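Local coordinates for protein pyruvate-formate lyase-activating enzyme (PDB 3CAN) that belongs to the radical SAM superfamily and is here a fragment built on a parallel beta sheet flanked by helices, at residues 61-67 and 78-82; 132-136 and 156-160; 5-11 and 33-38. All coordinates share one frame; numbering follows the deposited sequence.

Interaction 1. Residues 61-67 and 78-82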
ATOM      1  N   ASP A  61      -9.820   6.846   3.046  1.00 14.71           N
ATOM      2  CA  ASP A  61      -9.003   8.024   2.768  1.00 15.88           C
ATOM      3  C   ASP A  61      -9.716   9.257   3.318  1.00 16.17           C
ATOM      4  O   ASP A  61     -10.921   9.418   3.121  1.00 16.19           O
ATOM      5  CB  ASP A  61      -8.817   8.232   1.262  1.00 16.99           C
ATOM      6  CG  ASP A  61      -7.925   7.204   0.627  1.00 19.69           C
ATOM      7  OD1 ASP A  61      -7.334   6.377   1.339  1.00 20.22           O
ATOM      8  OD2 ASP A  61      -7.825   7.224  -0.617  1.00 23.57           O
ATOM      9  N   LEU A  62      -8.965  10.125   3.984  1.00 15.77           N
ATOM     10  CA  LEU A  62      -9.485  11.418   4.422  1.00 15.58           C
ATOM     11  C   LEU A  62      -8.609  12.524   3.833  1.00 15.47           C
ATOM     12  O   LEU A  62      -7.722  13.056   4.490  1.00 15.34           O
ATOM     13  CB  LEU A  62      -9.507  11.473   5.941  1.00 15.60           C
ATOM     14  CG  LEU A  62     -10.145  12.690   6.595  1.00 16.45           C
ATOM     15  CD1 LEU A  62     -11.589  12.840   6.101  1.00 18.50           C
ATOM     16  CD2 LEU A  62     -10.078  12.560   8.112  1.00 17.30           C
ATOM     17  N   LYS A  63      -8.861  12.842   2.568  0.50 15.66           N
ATOM     18  CA  LYS A  63      -8.003  13.762   1.815  0.50 15.94           C
ATOM     19  C   LYS A  63      -8.116  15.202   2.301  0.50 15.65           C
ATOM     20  O   LYS A  63      -7.117  15.932   2.330  0.50 15.78           O
ATOM     21  CB  LYS A  63      -8.284  13.671   0.310  0.50 16.31           C
ATOM     22  CG  LYS A  63      -7.411  12.638  -0.397  0.50 17.82           C
ATOM     23  CD  LYS A  63      -7.642  12.608  -1.907  0.50 17.82           C
ATOM     24  CE  LYS A  63      -8.479  11.397  -2.324  0.50 19.95           C
ATOM     25  NZ  LYS A  63      -9.045  11.503  -3.702  0.50 18.77           N
ATOM     26  N   SER A  64      -9.315  15.610   2.704  1.00 15.47           N
ATOM     27  CA  SER A  64      -9.508  16.969   3.212  1.00 15.35           C
ATOM     28  C   SER A  64     -10.797  17.089   3.979  1.00 15.25           C
ATOM     29  O   SER A  64     -11.802  16.488   3.603  1.00 15.33           O
ATOM     30  CB  SER A  64      -9.548  18.005   2.078  1.00 14.97           C
ATOM     31  OG  SER A  64      -9.611  19.315   2.631  1.00 15.34           O
HETATM   32  N   MSE A  65     -10.771  17.914   5.020  1.00 15.74           N
HETATM   33  CA  MSE A  65     -11.992  18.310   5.713  1.00 16.52           C
HETATM   34  C   MSE A  65     -12.729  19.423   4.958  1.00 17.13           C
HETATM   35  O   MSE A  65     -13.893  19.697   5.237  1.00 17.29           O
HETATM   36  CB  MSE A  65     -11.673  18.777   7.120  1.00 16.47           C
HETATM   37  CG  MSE A  65     -11.150  17.699   8.029  1.00 16.66           C
HETATM   38 SE   MSE A  65     -12.336  16.151   8.259  0.80 19.69          SE
HETATM   39  CE  MSE A  65     -13.824  17.025   9.188  1.00 19.59           C
ATOM     40  N   ASP A  66     -12.039  20.051   4.012  1.00 16.96           N
ATOM     41  CA  ASP A  66     -12.622  21.069   3.133  1.00 17.49           C
ATOM     42  C   ASP A  66     -13.260  20.385   1.935  1.00 17.80           C
ATOM     43  O   ASP A  66     -12.563  19.824   1.082  1.00 17.54           O
ATOM     44  CB  ASP A  66     -11.509  22.032   2.703  1.00 17.29           C
ATOM     45  CG  ASP A  66     -12.009  23.216   1.897  1.00 17.28           C
ATOM     46  OD1 ASP A  66     -13.003  23.103   1.164  1.00 17.29           O
ATOM     47  OD2 ASP A  66     -11.362  24.275   1.995  1.00 19.01           O
ATOM     48  N   SER A  67     -14.594  20.392   1.874  1.00 18.62           N
ATOM     49  CA  SER A  67     -15.310  19.683   0.797  1.00 19.08           C
ATOM     50  C   SER A  67     -14.992  20.229  -0.599  1.00 20.00           C
ATOM     51  O   SER A  67     -15.027  19.494  -1.581  1.00 20.07           O
ATOM     52  CB  SER A  67     -16.819  19.699   1.024  1.00 19.80           C
ATOM     53  OG  SER A  67     -17.454  18.699   0.243  1.00 20.25           O
ATOM     54  N   ASN A  78     -16.938  15.648   0.300  1.00 26.10           N
ATOM     55  CA  ASN A  78     -16.516  14.781   1.399  1.00 25.33           C
ATOM     56  C   ASN A  78     -17.629  14.371   2.364  1.00 24.67           C
ATOM     57  O   ASN A  78     -17.385  13.600   3.301  1.00 24.35           O
ATOM     58  CB  ASN A  78     -15.321  15.383   2.162  1.00 24.50           C
ATOM     59  CG  ASN A  78     -15.681  16.618   2.954  1.00 24.37           C
ATOM     60  OD1 ASN A  78     -16.844  17.061   2.995  1.00 23.65           O
ATOM     61  ND2 ASN A  78     -14.680  17.193   3.594  1.00 20.13           N
ATOM     62  N   GLU A  79     -18.852  14.857   2.142  1.00 23.95           N
ATOM     63  CA  GLU A  79     -19.948  14.574   3.063  1.00 24.04           C
ATOM     64  C   GLU A  79     -20.138  13.062   3.301  1.00 23.54           C
ATOM     65  O   GLU A  79     -20.253  12.597   4.450  1.00 22.21           O
ATOM     66  CB  GLU A  79     -21.238  15.239   2.566  1.00 24.44           C
ATOM     67  CG  GLU A  79     -21.335  16.758   2.898  1.00 27.25           C
ATOM     68  CD  GLU A  79     -20.525  17.701   1.985  1.00 29.43           C
ATOM     69  OE1 GLU A  79     -19.710  17.251   1.176  1.00 32.21           O
ATOM     70  OE2 GLU A  79     -20.716  18.931   2.081  1.00 34.32           O
ATOM     71  N   LEU A  80     -20.142  12.287   2.214  1.00 22.86           N
ATOM     72  CA  LEU A  80     -20.286  10.842   2.308  1.00 22.88           C
ATOM     73  C   LEU A  80     -19.087  10.178   2.981  1.00 22.22           C
ATOM     74  O   LEU A  80     -19.246   9.223   3.735  1.00 22.54           O
ATOM     75  CB  LEU A  80     -20.453  10.244   0.909  1.00 22.64           C
ATOM     76  CG  LEU A  80     -20.529   8.721   0.838  1.00 23.19           C
ATOM     77  CD1 LEU A  80     -21.728   8.227   1.624  1.00 24.61           C
ATOM     78  CD2 LEU A  80     -20.606   8.271  -0.610  1.00 23.43           C
ATOM     79  N   ILE A  81     -17.889  10.666   2.687  1.00 21.83           N
ATOM     80  CA  ILE A  81     -16.669  10.112   3.278  1.00 21.97           C
ATOM     81  C   ILE A  81     -16.757  10.230   4.804  1.00 21.57           C
ATOM     82  O   ILE A  81     -16.492   9.272   5.526  1.00 20.26           O
ATOM     83  CB  ILE A  81     -15.385  10.825   2.749  1.00 22.11           C
ATOM     84  CG1 ILE A  81     -15.035  10.356   1.338  1.00 23.15           C
ATOM     85  CG2 ILE A  81     -14.172  10.531   3.643  1.00 22.49           C
ATOM     86  CD1 ILE A  81     -15.997  10.717   0.293  1.00 21.59           C
ATOM     87  N   LEU A  82     -17.168  11.402   5.282  1.00 21.20           N
ATOM     88  CA  LEU A  82     -17.271  11.623   6.720  1.00 20.92           C
ATOM     89  C   LEU A  82     -18.365  10.761   7.351  1.00 20.72           C
ATOM     90  O   LEU A  82     -18.192  10.235   8.441  1.00 20.35           O
ATOM     91  CB  LEU A  82     -17.501  13.106   7.015  1.00 21.04           C
ATOM     92  CG  LEU A  82     -16.367  14.030   6.546  1.00 21.24           C
ATOM     93  CD1 LEU A  82     -16.678  15.494   6.890  1.00 19.97           C
ATOM     94  CD2 LEU A  82     -15.031  13.610   7.142  1.00 23.15           C
TER

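Interaction 2. Residues 132-136 and 156-160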
ATOM      1  N   LEU A 132       0.741   9.884   4.127  1.00 21.90           N
ATOM      2  CA  LEU A 132       1.483   9.448   2.948  1.00 23.04           C
ATOM      3  C   LEU A 132       1.972  10.678   2.178  1.00 23.97           C
ATOM      4  O   LEU A 132       1.238  11.224   1.347  1.00 23.25           O
ATOM      5  CB  LEU A 132       0.583   8.577   2.068  1.00 23.41           C
ATOM      6  CG  LEU A 132      -0.169   7.486   2.833  1.00 25.07           C
ATOM      7  CD1 LEU A 132      -1.214   6.810   1.963  1.00 26.83           C
ATOM      8  CD2 LEU A 132       0.815   6.459   3.402  1.00 26.56           C
ATOM      9  N   PRO A 133       3.205  11.128   2.464  1.00 25.23           N
ATOM     10  CA  PRO A 133       3.693  12.326   1.792  1.00 26.56           C
ATOM     11  C   PRO A 133       3.722  12.189   0.279  1.00 28.95           C
ATOM     12  O   PRO A 133       4.134  11.152  -0.272  1.00 29.12           O
ATOM     13  CB  PRO A 133       5.106  12.507   2.360  1.00 26.94           C
ATOM     14  CG  PRO A 133       5.079  11.802   3.656  1.00 25.92           C
ATOM     15  CD  PRO A 133       4.191  10.616   3.426  1.00 25.41           C
ATOM     16  N   TYR A 134       3.276  13.246  -0.377  1.00 31.34           N
ATOM     17  CA  TYR A 134       3.231  13.298  -1.816  1.00 32.78           C
ATOM     18  C   TYR A 134       4.649  13.320  -2.350  1.00 33.82           C
ATOM     19  O   TYR A 134       5.494  14.077  -1.873  1.00 33.93           O
ATOM     20  CB  TYR A 134       2.493  14.563  -2.254  1.00 33.59           C
ATOM     21  CG  TYR A 134       2.513  14.838  -3.736  1.00 34.27           C
ATOM     22  CD1 TYR A 134       1.615  14.206  -4.591  1.00 35.26           C
ATOM     23  CD2 TYR A 134       3.420  15.744  -4.286  1.00 35.25           C
ATOM     24  CE1 TYR A 134       1.623  14.466  -5.957  1.00 34.96           C
ATOM     25  CE2 TYR A 134       3.439  16.005  -5.646  1.00 34.87           C
ATOM     26  CZ  TYR A 134       2.538  15.364  -6.478  1.00 34.94           C
ATOM     27  OH  TYR A 134       2.553  15.618  -7.830  1.00 35.04           O
ATOM     28  N   HIS A 135       4.902  12.480  -3.337  1.00 34.65           N
ATOM     29  CA  HIS A 135       6.162  12.515  -4.050  1.00 35.77           C
ATOM     30  C   HIS A 135       5.856  12.526  -5.535  1.00 36.27           C
ATOM     31  O   HIS A 135       5.179  11.628  -6.035  1.00 36.64           O
ATOM     32  CB  HIS A 135       7.039  11.335  -3.641  1.00 35.59           C
ATOM     33  CG  HIS A 135       7.624  11.473  -2.267  1.00 36.04           C
ATOM     34  ND1 HIS A 135       8.793  12.162  -2.021  1.00 36.40           N
ATOM     35  CD2 HIS A 135       7.197  11.020  -1.063  1.00 35.72           C
ATOM     36  CE1 HIS A 135       9.059  12.128  -0.727  1.00 35.82           C
ATOM     37  NE2 HIS A 135       8.109  11.437  -0.123  1.00 35.28           N
ATOM     38  N   ASP A 136       6.311  13.594  -6.198  1.00 36.82           N
ATOM     39  CA  ASP A 136       6.219  13.808  -7.652  1.00 37.04           C
ATOM     40  C   ASP A 136       6.491  15.268  -8.008  1.00 37.18           C
ATOM     41  O   ASP A 136       7.006  15.560  -9.089  1.00 37.66           O
ATOM     42  CB  ASP A 136       4.865  13.381  -8.249  1.00 37.28           C
ATOM     43  CG  ASP A 136       4.974  12.121  -9.102  1.00 37.58           C
ATOM     44  OD1 ASP A 136       3.954  11.416  -9.262  1.00 38.86           O
ATOM     45  OD2 ASP A 136       6.075  11.837  -9.618  1.00 37.39           O
HETATM   46  N   MSE A 156       1.273  21.483  -5.662  1.00 46.16           N
HETATM   47  CA  MSE A 156       1.358  20.138  -5.102  1.00 46.21           C
HETATM   48  C   MSE A 156       2.812  19.748  -4.936  1.00 45.35           C
HETATM   49  O   MSE A 156       3.493  19.414  -5.910  1.00 45.43           O
HETATM   50  CB  MSE A 156       0.668  19.132  -6.007  1.00 46.20           C
HETATM   51  CG  MSE A 156      -0.821  19.307  -6.061  1.00 46.94           C
HETATM   52 SE   MSE A 156      -1.623  17.780  -6.914  0.65 48.20          SE
HETATM   53  CE  MSE A 156      -1.347  16.453  -5.516  1.00 48.02           C
ATOM     54  N   GLN A 157       3.277  19.817  -3.697  1.00 44.22           N
ATOM     55  CA  GLN A 157       4.661  19.545  -3.368  1.00 43.31           C
ATOM     56  C   GLN A 157       4.722  18.557  -2.226  1.00 42.02           C
ATOM     57  O   GLN A 157       3.751  18.371  -1.490  1.00 41.23           O
ATOM     58  CB  GLN A 157       5.360  20.837  -2.945  1.00 43.44           C
ATOM     59  CG  GLN A 157       5.174  21.985  -3.917  1.00 44.06           C
ATOM     60  CD  GLN A 157       5.814  23.264  -3.432  1.00 44.37           C
ATOM     61  OE1 GLN A 157       6.030  23.449  -2.232  1.00 46.33           O
ATOM     62  NE2 GLN A 157       6.122  24.160  -4.363  1.00 46.10           N
ATOM     63  N   THR A 158       5.880  17.929  -2.091  1.00 40.49           N
ATOM     64  CA  THR A 158       6.171  17.066  -0.965  1.00 39.56           C
ATOM     65  C   THR A 158       6.257  17.940   0.283  1.00 39.32           C
ATOM     66  O   THR A 158       6.954  18.956   0.271  1.00 38.97           O
ATOM     67  CB  THR A 158       7.508  16.333  -1.196  1.00 39.66           C
ATOM     68  OG1 THR A 158       7.449  15.650  -2.456  1.00 38.03           O
ATOM     69  CG2 THR A 158       7.797  15.331  -0.081  1.00 39.75           C
ATOM     70  N   PRO A 159       5.524  17.577   1.351  1.00 38.83           N
ATOM     71  CA  PRO A 159       5.686  18.354   2.578  1.00 38.60           C
ATOM     72  C   PRO A 159       7.078  18.146   3.188  1.00 38.40           C
ATOM     73  O   PRO A 159       7.631  17.037   3.132  1.00 38.00           O
ATOM     74  CB  PRO A 159       4.579  17.817   3.491  1.00 38.57           C
ATOM     75  CG  PRO A 159       4.299  16.442   2.985  1.00 38.87           C
ATOM     76  CD  PRO A 159       4.544  16.485   1.508  1.00 38.96           C
ATOM     77  N   SER A 160       7.645  19.219   3.735  1.00 37.88           N
ATOM     78  CA  SER A 160       8.948  19.157   4.393  1.00 37.35           C
ATOM     79  C   SER A 160       8.911  18.167   5.549  1.00 36.72           C
ATOM     80  O   SER A 160       7.842  17.845   6.064  1.00 36.85           O
ATOM     81  CB  SER A 160       9.330  20.533   4.930  1.00 37.55           C
ATOM     82  OG  SER A 160       8.406  20.966   5.915  1.00 36.08           O
TER

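Interaction 3. Residues 5-11 and 33-38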
ATOM      1  N   GLY A   5       0.173 -11.216   5.183  1.00 19.81           N
ATOM      2  CA  GLY A   5      -0.447 -10.490   4.080  1.00 19.10           C
ATOM      3  C   GLY A   5      -1.905 -10.896   3.924  1.00 18.11           C
ATOM      4  O   GLY A   5      -2.555 -11.276   4.900  1.00 17.83           O
ATOM      5  N   GLY A   6      -2.420 -10.824   2.700  1.00 16.30           N
ATOM      6  CA  GLY A   6      -3.838 -11.032   2.466  1.00 15.61           C
ATOM      7  C   GLY A   6      -4.283 -10.350   1.194  1.00 14.50           C
ATOM      8  O   GLY A   6      -3.479 -10.102   0.301  1.00 13.90           O
ATOM      9  N   VAL A   7      -5.571 -10.042   1.124  1.00 12.90           N
ATOM     10  CA  VAL A   7      -6.140  -9.373  -0.035  1.00 12.94           C
ATOM     11  C   VAL A   7      -6.641  -7.988   0.398  1.00 12.85           C
ATOM     12  O   VAL A   7      -7.202  -7.816   1.490  1.00 13.39           O
ATOM     13  CB  VAL A   7      -7.281 -10.222  -0.664  1.00 13.13           C
ATOM     14  CG1 VAL A   7      -8.464 -10.403   0.312  1.00 13.38           C
ATOM     15  CG2 VAL A   7      -7.752  -9.649  -2.004  1.00 12.78           C
ATOM     16  N   THR A   8      -6.436  -7.013  -0.471  1.00 13.51           N
ATOM     17  CA  THR A   8      -6.949  -5.661  -0.258  1.00 13.31           C
ATOM     18  C   THR A   8      -7.689  -5.207  -1.506  1.00 13.98           C
ATOM     19  O   THR A   8      -7.183  -5.351  -2.637  1.00 14.67           O
ATOM     20  CB  THR A   8      -5.814  -4.676   0.008  1.00 14.04           C
ATOM     21  OG1 THR A   8      -5.054  -5.106   1.138  1.00 14.32           O
ATOM     22  CG2 THR A   8      -6.367  -3.254   0.266  1.00 14.52           C
ATOM     23  N   PHE A   9      -8.869  -4.632  -1.313  1.00 14.04           N
ATOM     24  CA  PHE A   9      -9.563  -3.937  -2.398  1.00 15.07           C
ATOM     25  C   PHE A   9      -9.406  -2.450  -2.150  1.00 14.71           C
ATOM     26  O   PHE A   9      -9.611  -1.982  -1.022  1.00 14.48           O
ATOM     27  CB  PHE A   9     -11.029  -4.296  -2.439  1.00 15.35           C
ATOM     28  CG  PHE A   9     -11.280  -5.676  -2.926  1.00 17.12           C
ATOM     29  CD1 PHE A   9     -11.464  -5.917  -4.279  1.00 15.85           C
ATOM     30  CD2 PHE A   9     -11.316  -6.740  -2.040  1.00 18.47           C
ATOM     31  CE1 PHE A   9     -11.707  -7.197  -4.737  1.00 15.93           C
ATOM     32  CE2 PHE A   9     -11.526  -8.043  -2.497  1.00 18.83           C
ATOM     33  CZ  PHE A   9     -11.720  -8.264  -3.835  1.00 16.90           C
ATOM     34  N   CYS A  10      -8.992  -1.729  -3.187  1.00 15.21           N
ATOM     35  CA  CYS A  10      -8.673  -0.297  -3.111  0.50 15.50           C
ATOM     36  C   CYS A  10      -9.457   0.494  -4.146  1.00 15.85           C
ATOM     37  O   CYS A  10      -9.727  -0.007  -5.256  1.00 15.08           O
ATOM     38  CB  CYS A  10      -7.190  -0.054  -3.407  0.50 16.00           C
ATOM     39  SG  CYS A  10      -6.024  -0.752  -2.252  0.50 17.98           S
ATOM     40  N   GLY A  11      -9.753   1.747  -3.825  1.00 15.36           N
ATOM     41  CA  GLY A  11     -10.311   2.646  -4.802  1.00 16.36           C
ATOM     42  C   GLY A  11     -11.785   2.476  -5.086  1.00 16.76           C
ATOM     43  O   GLY A  11     -12.504   1.753  -4.386  1.00 17.24           O
ATOM     44  N   ILE A  33      -7.925 -16.125   4.434  1.00 15.43           N
ATOM     45  CA  ILE A  33      -7.104 -15.043   3.939  1.00 15.51           C
ATOM     46  C   ILE A  33      -7.619 -13.741   4.574  1.00 14.70           C
ATOM     47  O   ILE A  33      -8.826 -13.496   4.593  1.00 14.96           O
ATOM     48  CB  ILE A  33      -7.121 -15.006   2.389  1.00 15.25           C
ATOM     49  CG1 ILE A  33      -6.425 -16.287   1.849  1.00 17.82           C
ATOM     50  CG2 ILE A  33      -6.421 -13.741   1.880  1.00 15.14           C
ATOM     51  CD1 ILE A  33      -6.436 -16.432   0.354  1.00 18.99           C
ATOM     52  N   HIS A  34      -6.698 -12.958   5.132  1.00 14.19           N
ATOM     53  CA  HIS A  34      -7.033 -11.643   5.730  1.00 13.85           C
ATOM     54  C   HIS A  34      -7.517 -10.699   4.651  1.00 13.64           C
ATOM     55  O   HIS A  34      -6.962 -10.674   3.544  1.00 13.79           O
ATOM     56  CB  HIS A  34      -5.810 -11.065   6.433  1.00 14.85           C
ATOM     57  CG  HIS A  34      -6.029  -9.731   7.076  1.00 15.73           C
ATOM     58  ND1 HIS A  34      -6.031  -8.545   6.367  1.00 19.18           N
ATOM     59  CD2 HIS A  34      -6.190  -9.390   8.381  1.00 19.15           C
ATOM     60  CE1 HIS A  34      -6.228  -7.540   7.202  1.00 19.84           C
ATOM     61  NE2 HIS A  34      -6.311  -8.025   8.429  1.00 17.69           N
ATOM     62  N   ARG A  35      -8.553  -9.920   4.976  1.00 12.56           N
ATOM     63  CA  ARG A  35      -9.235  -9.053   4.013  1.00 12.29           C
ATOM     64  C   ARG A  35      -9.352  -7.608   4.488  1.00 12.08           C
ATOM     65  O   ARG A  35      -9.858  -7.343   5.588  1.00 12.64           O
ATOM     66  CB  ARG A  35     -10.647  -9.586   3.761  1.00 11.77           C
ATOM     67  CG  ARG A  35     -10.686 -11.017   3.231  1.00 11.22           C
ATOM     68  CD  ARG A  35     -12.006 -11.679   3.534  1.00 12.57           C
ATOM     69  NE  ARG A  35     -12.247 -11.797   4.968  1.00 11.83           N
ATOM     70  CZ  ARG A  35     -13.345 -12.327   5.486  1.00 12.67           C
ATOM     71  NH1 ARG A  35     -14.272 -12.845   4.704  1.00 12.47           N
ATOM     72  NH2 ARG A  35     -13.501 -12.368   6.803  1.00 14.70           N
ATOM     73  N   ALA A  36      -8.898  -6.677   3.650  1.00 12.49           N
ATOM     74  CA  ALA A  36      -9.034  -5.237   3.912  1.00 12.79           C
ATOM     75  C   ALA A  36      -9.749  -4.608   2.740  1.00 13.20           C
ATOM     76  O   ALA A  36      -9.460  -4.950   1.595  1.00 13.09           O
ATOM     77  CB  ALA A  36      -7.665  -4.577   4.086  1.00 13.03           C
ATOM     78  N   VAL A  37     -10.651  -3.681   3.019  1.00 13.59           N
ATOM     79  CA  VAL A  37     -11.466  -3.073   1.966  1.00 13.46           C
ATOM     80  C   VAL A  37     -11.516  -1.554   2.132  1.00 13.46           C
ATOM     81  O   VAL A  37     -11.875  -1.044   3.189  1.00 14.55           O
ATOM     82  CB  VAL A  37     -12.897  -3.603   1.962  1.00 13.81           C
ATOM     83  CG1 VAL A  37     -13.690  -2.967   0.818  1.00 14.72           C
ATOM     84  CG2 VAL A  37     -12.907  -5.162   1.867  1.00 13.43           C
ATOM     85  N   ASP A  38     -11.173  -0.849   1.072  1.00 14.44           N
ATOM     86  CA  ASP A  38     -11.344   0.606   0.982  1.00 14.64           C
ATOM     87  C   ASP A  38     -12.812   0.938   0.735  1.00 15.56           C
ATOM     88  O   ASP A  38     -13.351   0.624  -0.341  1.00 16.20           O
ATOM     89  CB  ASP A  38     -10.458   1.126  -0.148  1.00 14.49           C
ATOM     90  CG  ASP A  38     -10.543   2.628  -0.366  1.00 15.52           C
ATOM     91  OD1 ASP A  38     -11.346   3.322   0.292  1.00 15.74           O
ATOM     92  OD2 ASP A  38      -9.816   3.110  -1.272  1.00 17.57           O
TER
HETATM   93  O   HOH W   1      -3.971 -13.698   4.912  1.00 21.77           O
HETATM   94  O   HOH W   2      -5.290  -7.642   3.847  1.00 27.46           O
HETATM   95  O   HOH W   3     -12.328  -0.628  -2.792  1.00 21.08           O
HETATM   96  O   HOH W   4     -13.229   4.024  -2.332  1.00 24.71           O

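Interaction 1. Residues 61-67 and 78-82
L62 and L82 meet through their methyl ends, CD1 of L62 lying 3.7 Å from CD2 of L82, with the two side chains crossing at about a right angle. L62 brings its branch there because CG stands anti to the backbone N (chi1 -174°). The same CD2 of L82 also receives the selenomethionine M65, whose SE lies 3.9 Å from it. M65 starts with its CB turned away from helix 79-90, but the chain is bent at both chi2 and chi3 and hooks back over the leucine. Beside this centre the CG2 methyl of I81 rests 3.5 Å from the carbonyl O of D61, at the end of strand 57-61.

Outward from the leucines the contact turns polar. The buried amide of N78 points into the bend of 61-67, and its ND2 serves two successive carbonyls. The bond from N78 ND2 to S64 O is 3.0 Å and fairly straight (165°), with the acceptor almost in the amide plane; a weak, more bent bond runs from N78 ND2 to M65 O at 3.1 Å. The stronger bond, helped by the weak one, sets how the amide is turned. S64 OG in turn accepts from D66 N in an ST turn that shapes the same bend whose carbonyls N78 meets. At the polar edge, S67 OG donates to E79 OE1 over 2.8 Å, on the syn side of the carboxylate.

The arrangement packs the loop leaving strand 57-61 against the first turn of helix 79-90, with helix 67-74 as the excursion between them. D66 caps the start of that helix. D61 forms a salt bridge with R98 of strand 95-101, while helix 109-121 borders the leucine cluster through L114 and F118.

Interaction 2. Residues 132-136 and 156-160
Y134 lays its ring alongside the extended segment 156-160, a contact that joins the exit of strand 128-133, in the parallel sheet of this radical SAM-type fold, to the loop entering helix 161-173. The inner, hydrogen-bonded part centres on T158 and P159. T158 OG1 donates to Y134 O over a short 2.6 Å, the donor tilted 23° from the carbonyl plane, and T158 CA adds a CA-H...O contact to the same oxygen. The CG2 methyl, the other branch of T158, goes over one face of the H135 ring in a CH-pi contact, 3.9 Å from the centroid and displaced from the ring centre toward CE1; the H135 side chain also packs on T179 of the second subunit. Next to it the rings of P133 and P159 touch, CB of P133 being 4.1 Å from CG of P159, the latter residue buried.

The M156 and Q157 end is solvent-exposed and held by van der Waals contact. With CG of Y134 anti to the backbone N (chi1 173°), the ring reaches along the backbone of Q157 to M156, a selenomethionine. M156 bends at chi3, which brings its terminal CE 3.6 Å from Y134 CE1; its SE makes a Met-aromatic contact, oblique to the ring and 5.2 Å from the centroid. I102 touches both of these side chains. S160 caps helix 161-173. The nearest approach of M156 to the tyrosine side chain is made by its backbone: M156 O stands 3.4 Å from Y134 CE2.

Interaction 3. Residues 5-11 and 33-38
V7 sets its CG1 against the aliphatic start of R35, 3.7 Å from R35 CG, the two side chains crossing on one face of the sheet. A chi1 of 63° puts that methyl between the backbone N and the carbonyl carbon. F9 and V37 lie on the same face and pack on helix 18-30; T8 and A36 occupy the other, with T8 OG1 4.0 Å from A36 CB. The strands run parallel, 7° apart, as the two strands of a beta-alpha-beta unit whose crossover is helix 18-30.

Four backbone bonds zip them together: V7 N to H34 O, A36 N to V7 O, F9 N to A36 O and D38 N to F9 O. Past the last of these the side chain of D38 takes over. Its CG is anti to the backbone N (chi1 179°), and OD2 accepts from G11 N at 2.9 Å, met from above the carboxylate plane, while OD1 turns to T40. A water donates to both G11 O and D38 O, and at the other end another links G5 O with H34 N.

The guanidinium of R35 pairs with E56, and strand 6-10 pairs antiparallel with a strand of the second subunit, carrying the sheet across the interface. Because D38 accepts from a backbone N-H through one oxygen and is hydrogen-bonded to T40 OG1 through the other, both carboxylate oxygens are engaged, which ties the turn after strand 6-10 to the end of strand 35-38.

From the N terminus, interaction 3 comes first, pairing strands 6-10 and 35-38 and closing a loop that holds helix 18-30. Interaction 1 follows, joining the exit of strand 57-61 to the start of helix 79-90 around helix 67-74. Interaction 2 is last, bringing the end of strand 128-133 to the approach of helix 161-173 across a connection of which nearly all is not modelled. The three are in series; none nests or crosses. Interactions 2 and 3 reach the same sheet, their centres about 25 Å apart, whereas interactions 1 and 3 lie on opposite sides of the chain's centre. Interactions 1 and 2 come within about 6 Å at their nearest atoms without touching.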